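Dioxygenase (Pseudomonas brassicacearum, PDB 5V2D) probably catalyses the oxidative cleavage of the central double bond of lignin-derived stilbenes, using dioxygen at a non-haem iron centre. Local coordinates at residues H59-Q64 / G89-N94; I228-P233 / Q289-F294; R246-P251 / V282-R287; I439-S444 / G496-G501. One frame throughout, in Å; residues are numbered along the deposited sequence.

Contact 1: H59-Q64 / G89-N94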
# COMPACT_ATOMS: atom_id res chain seq x y z
N HIS A 59 14.15 -4.45 -18.28
CA HIS A 59 13.22 -3.95 -19.29
C HIS A 59 11.81 -4.03 -18.75
O HIS A 59 11.30 -5.12 -18.48
CB HIS A 59 13.32 -4.76 -20.60
CG HIS A 59 12.49 -4.22 -21.73
ND1 HIS A 59 11.83 -5.03 -22.63
CD2 HIS A 59 12.14 -2.96 -22.05
CE1 HIS A 59 11.16 -4.29 -23.49
NE2 HIS A 59 11.32 -3.03 -23.16
N GLY A 60 11.21 -2.88 -18.58
CA GLY A 60 9.78 -2.77 -18.11
C GLY A 60 9.58 -1.45 -17.38
O GLY A 60 10.38 -0.54 -17.52
N THR A 61 8.49 -1.38 -16.64
CA THR A 61 8.10 -0.11 -16.01
C THR A 61 7.81 -0.35 -14.52
O THR A 61 7.11 -1.29 -14.16
CB THR A 61 6.87 0.49 -16.72
OG1 THR A 61 7.14 0.67 -18.09
CG2 THR A 61 6.51 1.82 -16.11
N PHE A 62 8.38 0.52 -13.70
CA PHE A 62 8.10 0.55 -12.27
C PHE A 62 7.01 1.62 -12.10
O PHE A 62 7.29 2.83 -12.29
CB PHE A 62 9.34 0.96 -11.51
CG PHE A 62 9.16 1.16 -10.03
CD1 PHE A 62 8.12 0.59 -9.31
CD2 PHE A 62 10.03 1.93 -9.33
CE1 PHE A 62 7.99 0.76 -7.95
CE2 PHE A 62 9.91 2.11 -7.96
CZ PHE A 62 8.90 1.51 -7.26
N TYR A 63 5.80 1.21 -11.76
CA TYR A 63 4.71 2.14 -11.49
C TYR A 63 4.59 2.29 -9.97
O TYR A 63 4.73 1.33 -9.22
CB TYR A 63 3.37 1.62 -12.00
CG TYR A 63 3.34 1.41 -13.49
CD1 TYR A 63 3.09 2.52 -14.35
CD2 TYR A 63 3.49 0.20 -14.05
CE1 TYR A 63 3.00 2.34 -15.72
CE2 TYR A 63 3.41 0.02 -15.40
CZ TYR A 63 3.14 1.08 -16.24
OH TYR A 63 3.08 0.89 -17.58
N GLN A 64 4.31 3.49 -9.53
CA GLN A 64 4.07 3.72 -8.11
C GLN A 64 2.98 4.80 -7.97
O GLN A 64 2.90 5.68 -8.82
CB GLN A 64 5.37 4.14 -7.44
CG GLN A 64 5.17 3.97 -5.89
CD GLN A 64 6.42 3.86 -4.98
OE1 GLN A 64 7.56 4.38 -5.25
NE2 GLN A 64 6.18 3.22 -3.87
N GLY A 89 5.51 6.50 -13.48
CA GLY A 89 6.02 5.35 -14.23
C GLY A 89 7.46 5.61 -14.63
O GLY A 89 7.70 6.54 -15.38
N PHE A 90 8.41 4.82 -14.11
CA PHE A 90 9.79 4.85 -14.50
C PHE A 90 9.96 3.72 -15.52
O PHE A 90 9.89 2.53 -15.15
CB PHE A 90 10.71 4.62 -13.35
CG PHE A 90 10.77 5.75 -12.36
CD1 PHE A 90 11.66 6.76 -12.50
CD2 PHE A 90 9.93 5.74 -11.25
CE1 PHE A 90 11.80 7.79 -11.58
CE2 PHE A 90 10.04 6.77 -10.31
CZ PHE A 90 10.97 7.81 -10.47
N HIS A 91 10.20 4.08 -16.78
CA HIS A 91 10.32 3.08 -17.80
C HIS A 91 11.83 2.78 -18.10
O HIS A 91 12.57 3.71 -18.47
CB HIS A 91 9.66 3.56 -19.08
CG HIS A 91 9.77 2.58 -20.20
ND1 HIS A 91 9.20 1.32 -20.15
CD2 HIS A 91 10.42 2.66 -21.40
CE1 HIS A 91 9.49 0.66 -21.27
NE2 HIS A 91 10.23 1.45 -22.04
N PHE A 92 12.21 1.52 -17.95
CA PHE A 92 13.58 1.05 -18.08
C PHE A 92 13.68 0.36 -19.47
O PHE A 92 12.94 -0.57 -19.79
CB PHE A 92 13.93 -0.02 -17.03
CG PHE A 92 14.05 0.49 -15.64
CD1 PHE A 92 15.29 0.49 -15.00
CD2 PHE A 92 12.98 0.91 -14.92
CE1 PHE A 92 15.43 0.94 -13.72
CE2 PHE A 92 13.14 1.39 -13.62
CZ PHE A 92 14.36 1.41 -13.03
N ALA A 93 14.61 0.83 -20.28
CA ALA A 93 14.87 0.10 -21.54
C ALA A 93 16.30 0.26 -21.92
O ALA A 93 16.79 1.37 -22.06
CB ALA A 93 13.98 0.55 -22.69
N ASN A 94 16.98 -0.85 -22.10
CA ASN A 94 18.38 -0.81 -22.59
C ASN A 94 19.34 0.14 -21.86
O ASN A 94 20.06 0.86 -22.52
CB ASN A 94 18.35 -0.33 -24.05
CG ASN A 94 18.49 -1.42 -24.87
OD1 ASN A 94 19.64 -1.89 -25.13
ND2 ASN A 94 17.36 -1.96 -25.26
O HOH W 1 10.75 -0.20 -24.14

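Contact 2: I228-P233 / Q289-F294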
# COMPACT_ATOMS: atom_id res chain seq x y z
N ILE A 228 -17.15 -15.08 -3.94
CA ILE A 228 -17.65 -15.67 -2.72
C ILE A 228 -18.07 -14.53 -1.83
O ILE A 228 -17.20 -13.76 -1.33
CB ILE A 228 -16.57 -16.49 -1.97
CG1 ILE A 228 -15.82 -17.47 -2.87
CG2 ILE A 228 -17.17 -17.20 -0.74
CD1 ILE A 228 -14.71 -18.21 -2.16
N TRP A 229 -19.38 -14.38 -1.66
CA TRP A 229 -19.94 -13.35 -0.77
C TRP A 229 -20.22 -13.97 0.58
O TRP A 229 -20.79 -15.04 0.64
CB TRP A 229 -21.28 -12.83 -1.32
CG TRP A 229 -21.09 -12.02 -2.57
CD1 TRP A 229 -20.83 -12.51 -3.82
CD2 TRP A 229 -21.17 -10.59 -2.70
NE1 TRP A 229 -20.72 -11.48 -4.71
CE2 TRP A 229 -20.98 -10.29 -4.07
CE3 TRP A 229 -21.43 -9.55 -1.80
CZ2 TRP A 229 -20.96 -8.99 -4.56
CZ3 TRP A 229 -21.45 -8.26 -2.29
CH2 TRP A 229 -21.21 -7.98 -3.66
N PHE A 230 -19.83 -13.31 1.66
CA PHE A 230 -20.17 -13.78 2.99
C PHE A 230 -20.19 -12.60 3.93
O PHE A 230 -20.09 -11.45 3.45
CB PHE A 230 -19.19 -14.87 3.43
CG PHE A 230 -17.72 -14.45 3.54
CD1 PHE A 230 -17.15 -14.28 4.78
CD2 PHE A 230 -16.93 -14.34 2.39
CE1 PHE A 230 -15.78 -13.97 4.92
CE2 PHE A 230 -15.59 -13.97 2.49
CZ PHE A 230 -15.01 -13.80 3.78
N GLN A 231 -20.36 -12.82 5.23
CA GLN A 231 -20.45 -11.73 6.15
C GLN A 231 -19.54 -11.92 7.33
O GLN A 231 -19.39 -13.02 7.90
CB GLN A 231 -21.89 -11.59 6.64
CG GLN A 231 -22.85 -11.25 5.51
CD GLN A 231 -23.98 -10.46 6.01
OE1 GLN A 231 -24.35 -10.54 7.19
NE2 GLN A 231 -24.55 -9.67 5.15
N ALA A 232 -18.92 -10.83 7.74
CA ALA A 232 -18.16 -10.79 8.96
C ALA A 232 -19.12 -10.54 10.11
O ALA A 232 -20.24 -10.06 9.89
CB ALA A 232 -17.17 -9.64 8.90
N PRO A 233 -18.66 -10.76 11.35
CA PRO A 233 -19.51 -10.50 12.52
C PRO A 233 -19.64 -9.01 12.81
O PRO A 233 -20.50 -8.64 13.57
CB PRO A 233 -18.82 -11.26 13.65
CG PRO A 233 -17.37 -11.35 13.22
CD PRO A 233 -17.43 -11.50 11.72
N GLN A 289 -20.48 -21.02 3.04
CA GLN A 289 -20.56 -21.94 4.16
C GLN A 289 -19.20 -22.57 4.55
O GLN A 289 -19.06 -23.17 5.61
CB GLN A 289 -21.64 -23.00 3.85
CG GLN A 289 -21.21 -24.02 2.82
CD GLN A 289 -22.34 -24.61 1.95
OE1 GLN A 289 -22.65 -25.83 2.04
NE2 GLN A 289 -23.02 -23.74 1.21
N ASP A 290 -18.19 -22.47 3.69
CA ASP A 290 -16.88 -23.06 3.96
C ASP A 290 -15.99 -22.11 4.79
O ASP A 290 -14.89 -22.53 5.21
CB ASP A 290 -16.17 -23.36 2.64
CG ASP A 290 -16.99 -24.31 1.67
OD1 ASP A 290 -17.56 -25.25 2.18
OD2 ASP A 290 -17.11 -24.12 0.40
N VAL A 291 -16.43 -20.87 5.03
CA VAL A 291 -15.60 -19.94 5.73
C VAL A 291 -15.32 -20.41 7.13
O VAL A 291 -16.22 -20.84 7.78
CB VAL A 291 -16.25 -18.54 5.81
CG1 VAL A 291 -15.42 -17.62 6.74
CG2 VAL A 291 -16.36 -17.95 4.43
N ARG A 292 -14.08 -20.35 7.60
CA ARG A 292 -13.75 -20.61 9.00
C ARG A 292 -13.11 -19.40 9.62
O ARG A 292 -12.28 -18.73 8.96
CB ARG A 292 -12.74 -21.75 9.11
CG ARG A 292 -13.38 -23.14 8.89
CD ARG A 292 -14.04 -23.61 10.21
NE ARG A 292 -12.93 -23.73 11.15
CZ ARG A 292 -12.04 -24.70 11.09
NH1 ARG A 292 -12.12 -25.68 10.15
NH2 ARG A 292 -11.06 -24.66 11.94
N TRP A 293 -13.41 -19.14 10.89
CA TRP A 293 -12.90 -17.95 11.60
C TRP A 293 -11.84 -18.30 12.63
O TRP A 293 -11.97 -19.32 13.36
CB TRP A 293 -14.06 -17.24 12.26
CG TRP A 293 -14.97 -16.60 11.20
CD1 TRP A 293 -16.08 -17.16 10.63
CD2 TRP A 293 -14.81 -15.32 10.61
NE1 TRP A 293 -16.61 -16.31 9.72
CE2 TRP A 293 -15.87 -15.17 9.68
CE3 TRP A 293 -13.89 -14.27 10.77
CZ2 TRP A 293 -16.05 -14.00 8.92
CZ3 TRP A 293 -14.08 -13.09 9.98
CH2 TRP A 293 -15.14 -12.99 9.09
N PHE A 294 -10.78 -17.52 12.69
CA PHE A 294 -9.75 -17.73 13.68
C PHE A 294 -9.53 -16.41 14.39
O PHE A 294 -9.69 -15.32 13.77
CB PHE A 294 -8.47 -18.17 13.06
CG PHE A 294 -8.51 -19.55 12.45
CD1 PHE A 294 -8.01 -20.65 13.14
CD2 PHE A 294 -9.02 -19.71 11.15
CE1 PHE A 294 -8.04 -21.90 12.57
CE2 PHE A 294 -9.14 -20.95 10.57
CZ PHE A 294 -8.60 -22.07 11.26

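Contact 3: R246-P251 / V282-R287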
# COMPACT_ATOMS: atom_id res chain seq x y z
N ARG A 246 -4.76 -22.80 -2.57
CA ARG A 246 -6.08 -23.31 -2.27
C ARG A 246 -6.94 -22.48 -1.35
O ARG A 246 -8.11 -22.82 -1.18
CB ARG A 246 -5.94 -24.74 -1.68
CG ARG A 246 -5.53 -25.78 -2.76
CD ARG A 246 -4.85 -26.96 -2.12
NE ARG A 246 -3.49 -26.64 -1.63
CZ ARG A 246 -2.35 -26.74 -2.31
NH1 ARG A 246 -2.31 -27.14 -3.57
NH2 ARG A 246 -1.19 -26.39 -1.72
N TYR A 247 -6.40 -21.42 -0.72
CA TYR A 247 -7.17 -20.67 0.27
C TYR A 247 -7.00 -19.16 0.08
O TYR A 247 -6.06 -18.69 -0.56
CB TYR A 247 -6.74 -21.01 1.69
CG TYR A 247 -7.09 -22.42 2.03
CD1 TYR A 247 -8.37 -22.78 2.41
CD2 TYR A 247 -6.13 -23.42 1.88
CE1 TYR A 247 -8.70 -24.09 2.62
CE2 TYR A 247 -6.45 -24.77 2.10
CZ TYR A 247 -7.72 -25.08 2.49
OH TYR A 247 -8.08 -26.34 2.73
N VAL A 248 -7.93 -18.43 0.67
CA VAL A 248 -7.87 -16.98 0.80
C VAL A 248 -8.05 -16.68 2.29
O VAL A 248 -8.83 -17.32 2.95
CB VAL A 248 -9.01 -16.41 -0.03
CG1 VAL A 248 -9.17 -14.93 0.20
CG2 VAL A 248 -8.71 -16.64 -1.49
N VAL A 249 -7.32 -15.69 2.82
CA VAL A 249 -7.41 -15.27 4.20
C VAL A 249 -7.65 -13.76 4.25
O VAL A 249 -6.91 -12.98 3.62
CB VAL A 249 -6.11 -15.57 4.95
CG1 VAL A 249 -6.22 -15.14 6.41
CG2 VAL A 249 -5.79 -17.05 4.84
N PHE A 250 -8.69 -13.36 4.98
CA PHE A 250 -9.06 -11.94 5.19
C PHE A 250 -8.67 -11.58 6.65
O PHE A 250 -9.30 -12.05 7.58
CB PHE A 250 -10.54 -11.77 5.10
CG PHE A 250 -11.11 -11.95 3.74
CD1 PHE A 250 -11.17 -13.21 3.15
CD2 PHE A 250 -11.82 -10.90 3.14
CE1 PHE A 250 -11.72 -13.40 1.88
CE2 PHE A 250 -12.44 -11.06 1.85
CZ PHE A 250 -12.38 -12.32 1.23
N PRO A 251 -7.70 -10.72 6.83
CA PRO A 251 -7.37 -10.25 8.20
C PRO A 251 -8.23 -9.03 8.53
O PRO A 251 -8.09 -7.95 7.94
CB PRO A 251 -5.86 -9.90 8.11
CG PRO A 251 -5.47 -10.27 6.69
CD PRO A 251 -6.68 -10.31 5.86
N VAL A 282 -11.02 -19.18 3.79
CA VAL A 282 -11.97 -19.83 2.95
C VAL A 282 -11.31 -20.47 1.75
O VAL A 282 -10.36 -19.90 1.21
CB VAL A 282 -13.07 -18.83 2.53
CG1 VAL A 282 -12.57 -17.69 1.67
CG2 VAL A 282 -14.18 -19.57 1.83
N PRO A 283 -11.81 -21.62 1.30
CA PRO A 283 -11.23 -22.15 0.06
C PRO A 283 -11.43 -21.24 -1.10
O PRO A 283 -12.50 -20.62 -1.27
CB PRO A 283 -11.97 -23.52 -0.20
CG PRO A 283 -12.53 -23.89 1.13
CD PRO A 283 -12.73 -22.59 1.92
N ARG A 284 -10.39 -21.18 -1.93
CA ARG A 284 -10.34 -20.28 -3.03
C ARG A 284 -11.43 -20.53 -4.07
O ARG A 284 -11.91 -19.61 -4.73
CB ARG A 284 -8.98 -20.44 -3.63
CG ARG A 284 -8.62 -19.31 -4.55
CD ARG A 284 -7.09 -19.25 -4.76
NE ARG A 284 -6.87 -18.85 -6.15
CZ ARG A 284 -5.72 -18.83 -6.76
NH1 ARG A 284 -5.68 -18.49 -8.03
NH2 ARG A 284 -4.60 -19.20 -6.12
N ASN A 285 -11.85 -21.78 -4.18
CA ASN A 285 -12.95 -22.14 -5.09
C ASN A 285 -14.21 -22.53 -4.31
O ASN A 285 -15.09 -23.20 -4.85
CB ASN A 285 -12.47 -23.32 -6.00
CG ASN A 285 -12.21 -24.62 -5.20
OD1 ASN A 285 -12.14 -24.65 -3.95
ND2 ASN A 285 -12.11 -25.69 -5.95
N GLY A 286 -14.32 -22.02 -3.11
CA GLY A 286 -15.37 -22.44 -2.19
C GLY A 286 -16.59 -21.52 -2.20
O GLY A 286 -16.82 -20.73 -3.15
N ARG A 287 -17.36 -21.65 -1.12
CA ARG A 287 -18.64 -20.95 -0.96
C ARG A 287 -18.69 -20.42 0.48
O ARG A 287 -17.86 -20.80 1.36
CB ARG A 287 -19.82 -21.94 -1.14
CG ARG A 287 -19.63 -22.98 -2.18
CD ARG A 287 -20.08 -24.35 -1.69
NE ARG A 287 -21.47 -24.42 -1.99
CZ ARG A 287 -22.22 -25.52 -1.84
NH1 ARG A 287 -21.66 -26.63 -1.34
NH2 ARG A 287 -23.51 -25.48 -2.20

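Contact 4: I439-S444 / G496-G501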
# COMPACT_ATOMS: atom_id res chain seq x y z
N ILE A 439 10.40 -2.66 -5.16
CA ILE A 439 10.02 -3.74 -6.04
C ILE A 439 11.21 -4.68 -6.24
O ILE A 439 12.38 -4.32 -6.02
CB ILE A 439 9.56 -3.31 -7.40
CG1 ILE A 439 10.53 -2.26 -8.00
CG2 ILE A 439 8.15 -2.72 -7.33
CD1 ILE A 439 10.46 -2.21 -9.51
N PHE A 440 10.89 -5.90 -6.68
CA PHE A 440 11.88 -6.89 -7.05
C PHE A 440 11.77 -7.20 -8.54
O PHE A 440 10.67 -7.41 -9.04
CB PHE A 440 11.77 -8.15 -6.23
CG PHE A 440 12.59 -9.27 -6.75
CD1 PHE A 440 13.96 -9.28 -6.51
CD2 PHE A 440 12.04 -10.29 -7.54
CE1 PHE A 440 14.78 -10.31 -7.06
CE2 PHE A 440 12.87 -11.29 -8.03
CZ PHE A 440 14.21 -11.30 -7.79
N ILE A 441 12.93 -7.26 -9.21
CA ILE A 441 12.96 -7.55 -10.62
C ILE A 441 13.86 -8.80 -10.81
O ILE A 441 15.03 -8.73 -10.49
CB ILE A 441 13.59 -6.39 -11.42
CG1 ILE A 441 12.76 -5.14 -11.24
CG2 ILE A 441 13.67 -6.75 -12.90
CD1 ILE A 441 13.32 -3.87 -11.91
N PRO A 442 13.33 -9.91 -11.35
CA PRO A 442 14.18 -11.06 -11.54
C PRO A 442 15.33 -10.81 -12.49
O PRO A 442 15.20 -10.07 -13.40
CB PRO A 442 13.26 -12.09 -12.22
CG PRO A 442 11.82 -11.56 -12.02
CD PRO A 442 11.93 -10.13 -11.86
N ARG A 443 16.49 -11.44 -12.24
CA ARG A 443 17.69 -11.22 -13.11
C ARG A 443 17.39 -11.72 -14.53
O ARG A 443 17.86 -11.12 -15.46
CB ARG A 443 18.94 -11.96 -12.53
CG ARG A 443 20.29 -11.55 -13.17
CD ARG A 443 21.50 -12.20 -12.50
NE ARG A 443 21.36 -12.00 -11.06
CZ ARG A 443 21.81 -10.97 -10.36
NH1 ARG A 443 22.63 -10.06 -10.86
NH2 ARG A 443 21.50 -10.91 -9.04
N SER A 444 16.62 -12.78 -14.64
CA SER A 444 16.20 -13.30 -15.94
C SER A 444 14.98 -14.10 -15.62
O SER A 444 14.70 -14.35 -14.45
CB SER A 444 17.26 -14.21 -16.57
OG SER A 444 17.53 -15.36 -15.73
N GLY A 496 3.58 0.23 -5.12
CA GLY A 496 3.99 0.21 -6.52
C GLY A 496 4.07 -1.19 -7.06
O GLY A 496 3.79 -2.21 -6.35
N CYS A 497 4.47 -1.31 -8.32
CA CYS A 497 4.56 -2.66 -8.93
C CYS A 497 5.52 -2.59 -10.09
O CYS A 497 5.83 -1.50 -10.64
CB CYS A 497 3.22 -3.14 -9.46
SG CYS A 497 2.57 -2.13 -10.83
N TRP A 498 6.06 -3.76 -10.43
CA TRP A 498 6.90 -3.90 -11.61
C TRP A 498 6.12 -4.55 -12.75
O TRP A 498 5.56 -5.63 -12.53
CB TRP A 498 8.11 -4.82 -11.23
CG TRP A 498 8.98 -5.13 -12.49
CD1 TRP A 498 9.22 -6.34 -13.03
CD2 TRP A 498 9.74 -4.18 -13.22
NE1 TRP A 498 10.05 -6.22 -14.06
CE2 TRP A 498 10.40 -4.90 -14.21
CE3 TRP A 498 9.92 -2.81 -13.12
CZ2 TRP A 498 11.27 -4.31 -15.13
CZ3 TRP A 498 10.77 -2.21 -14.04
CH2 TRP A 498 11.46 -2.97 -15.02
N ALA A 499 6.14 -3.96 -13.92
CA ALA A 499 5.45 -4.49 -15.11
C ALA A 499 6.48 -4.89 -16.15
O ALA A 499 7.07 -4.01 -16.79
CB ALA A 499 4.56 -3.40 -15.72
N PRO A 500 6.80 -6.18 -16.25
CA PRO A 500 7.91 -6.62 -17.11
C PRO A 500 7.65 -6.24 -18.58
O PRO A 500 6.52 -6.28 -19.01
CB PRO A 500 7.90 -8.16 -17.00
CG PRO A 500 7.21 -8.45 -15.73
CD PRO A 500 6.20 -7.31 -15.50
N GLY A 501 8.60 -5.74 -19.34
CA GLY A 501 8.49 -5.84 -20.84
C GLY A 501 9.09 -7.26 -21.09
O GLY A 501 9.37 -7.58 -22.18

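Contact 1: H59-Q64 / G89-N94
Thr61 and His91 meet nearly at right angles on one face of the antiparallel pair. Thr61 OG1 comes in the plane of the imidazole to ND1 at 3.0 Å; either may be the donor. With CG anti to its backbone N (chi1 179°), His91 reaches across to this hydroxyl with ND1 while His91 NE2 holds a water 2.7 Å away. That water also lies at the edge of the His59 ring, 3.0 Å from His59 NE2, bridging the two imidazoles and probably fixing how they turn. Phe92 O lies at the same ring's edge, 3.4 Å from His59 CD2. On the same face as Thr61, the Tyr63 ring lies beside Gly89 CA; a CB on this glycine would come tight against Tyr63 CD1. Phe62, Phe90 and Phe92 point to the other face, with Phe62 CD2 and Phe90 CD2 4.3 Å apart. Paired backbone hydrogen bonds join Gly60 to Phe92 and Phe62 to Phe90, the shortest being Phe92 N to Gly60 O, 2.8 Å. Strands 60-67 and 85-93 are neighbours in one blade of the seven-bladed propeller, with strand 496-500 beyond the first and strand 96-103 beyond the second; Phe62 also packs on Ile439 and Trp498.

Contact 2: I228-P233 / Q289-F294
The Phe230 ring carries Val291 CG2 over one face, 3.9 Å from its centroid and 17° off the normal, and turns its edge to Trp293, Phe230 CE1 lying 4.0 Å from Trp293 CZ2. The indole in turn has Pro233 CD over one face of its six-membered ring, 4.1 Å from the centroid, a second CH-pi contact. The far rim of the indole also touches backbone: Trp293 CH2 sits 3.7 Å from Ala232 CA, and Trp293 CZ2 is 3.6 Å from Gln231 O. No hydrogen bond crosses here, so the two segments are held by apolar packing. They belong to successive blades of the propeller characteristic of the carotenoid cleavage oxygenase family: strand 224-231 is the last of one four-stranded sheet and strand 292-298 the last of the next, making this a blade-to-blade seam at outermost strands. Phe230 keeps CG between the backbone N and the carbonyl carbon (chi1 62°), which sends the ring toward Val291. It also meets Phe250, in the second sheet, edge-to-face. With only an alanine at Phe230, Val291 CG2 would probably lose the ring face it rests on, and a gap would open beside Trp293 CZ2. Trp293 packs further on Leu278 and Ala280 of the adjoining strand, and Pro233 also touches Leu278, while Ala232, just past the end of strand 224-231, touches Leu213 of the neighbouring strand 212-218.

Contact 3: R246-P251 / V282-R287
Three backbone hydrogen bonds join Val248 to Val282 and Arg246 to Arg284. Val248 and Val282 form an antiparallel hydrogen-bonded pair, N to O being 2.9 Å from Val248 to Val282 and 3.0 Å in return. Arg284 N reaches Arg246 O at 2.9 Å by a straight bond (170° at the hydrogen), but from well above the carbonyl plane. Apolar contacts lie on two sides. The Tyr247 ring slants across Pro283, Tyr247 CE1 lying 4.1 Å from Pro283 CG and Tyr247 CD1 3.8 Å from Pro283 CA. On the other side Val248 CB meets Val282 CG1, and the aliphatic part of Arg284 crosses Val248 at about a right angle, Arg284 CG 4.1 Å from Val248 CG2. A glycine in place of Tyr247 would probably strip Pro283 of this aromatic cover and leave a gap beside it. Charges are settled outside the pair: Arg284 NH1 forms salt bridges with Asp192 and with Glu217 of the preceding blade, and Arg246 NE pairs with Asp310. From Pro283, non-hydrogen-bonded partner of Tyr247, a type I turn runs to Gly286, whose N bonds Pro283 O. Such pairing is that of the two middle strands, 247-252 and 276-283, of a four-stranded propeller blade.

Contact 4: I439-S444 / G496-G501
Ile441 CD1 stands squarely on the six-membered ring of Trp498, 3.5 Å from its centroid and only 4° off the normal. The rest of the isoleucine spreads over the same indole: Ile441 CG1 lies 3.7 Å from Trp498 CD2, and Ile441 CG2 3.8 Å from Trp498 NE1. With CG anti to the backbone N (chi1 175°), Trp498 extends toward the opposing strand and presents this face, while Pro500 N of its own strand lies over the opposite one. Ile439 fills the space nearer the backbone, its CD1 3.7 Å from Trp498 CE3 and its CG2 3.8 Å from Cys497 C; its CG1 branch, between backbone N and carbonyl carbon, carries CD1 to the indole. All this is buried and apolar, with no hydrogen bond across. Phe440, also buried, points away from strand 496-500 and meets the Phe389 ring. The other ends are loose: past Ile441 and Trp498 the chain runs outward, and Ser444, Pro500 and Gly501 are exposed to solvent. The short strand segments run nearly parallel, 18° between their directions, with axes 6.7 Å apart at closest, too far for sheet pairing; each strand bonds within its own sheet. This is side-chain packing between two blades at the ring closure of a beta-propeller, where the C-terminal strand 496-500 completes the sheet begun by N-terminal strands, a Velcro-like closure.

How the contacts relate
Contacts 1 and 4, centres about 9 Å apart, meet in one blade, to which contact 4 contributes strand 496-500; it bonds to strand 60-67, with Tyr63 O 2.8 Å from Cys497 N and Thr61 O 2.8 Å from Ala499 N. Contacts 2 and 3 form a second cluster, centres likewise about 9 Å apart, with Ile228 CD1 3.4 Å from Pro283 O. Contacts 1 and 2 lie on opposite sides of the chain's centre, their centres about 39 Å apart. The iron is held by His188, His239, His304 and His495; the last precedes strand 496-500, and Gly496 of contact 4 is about 10 Å from the metal, against about 14 Å for the Phe62 side chain of contact 1.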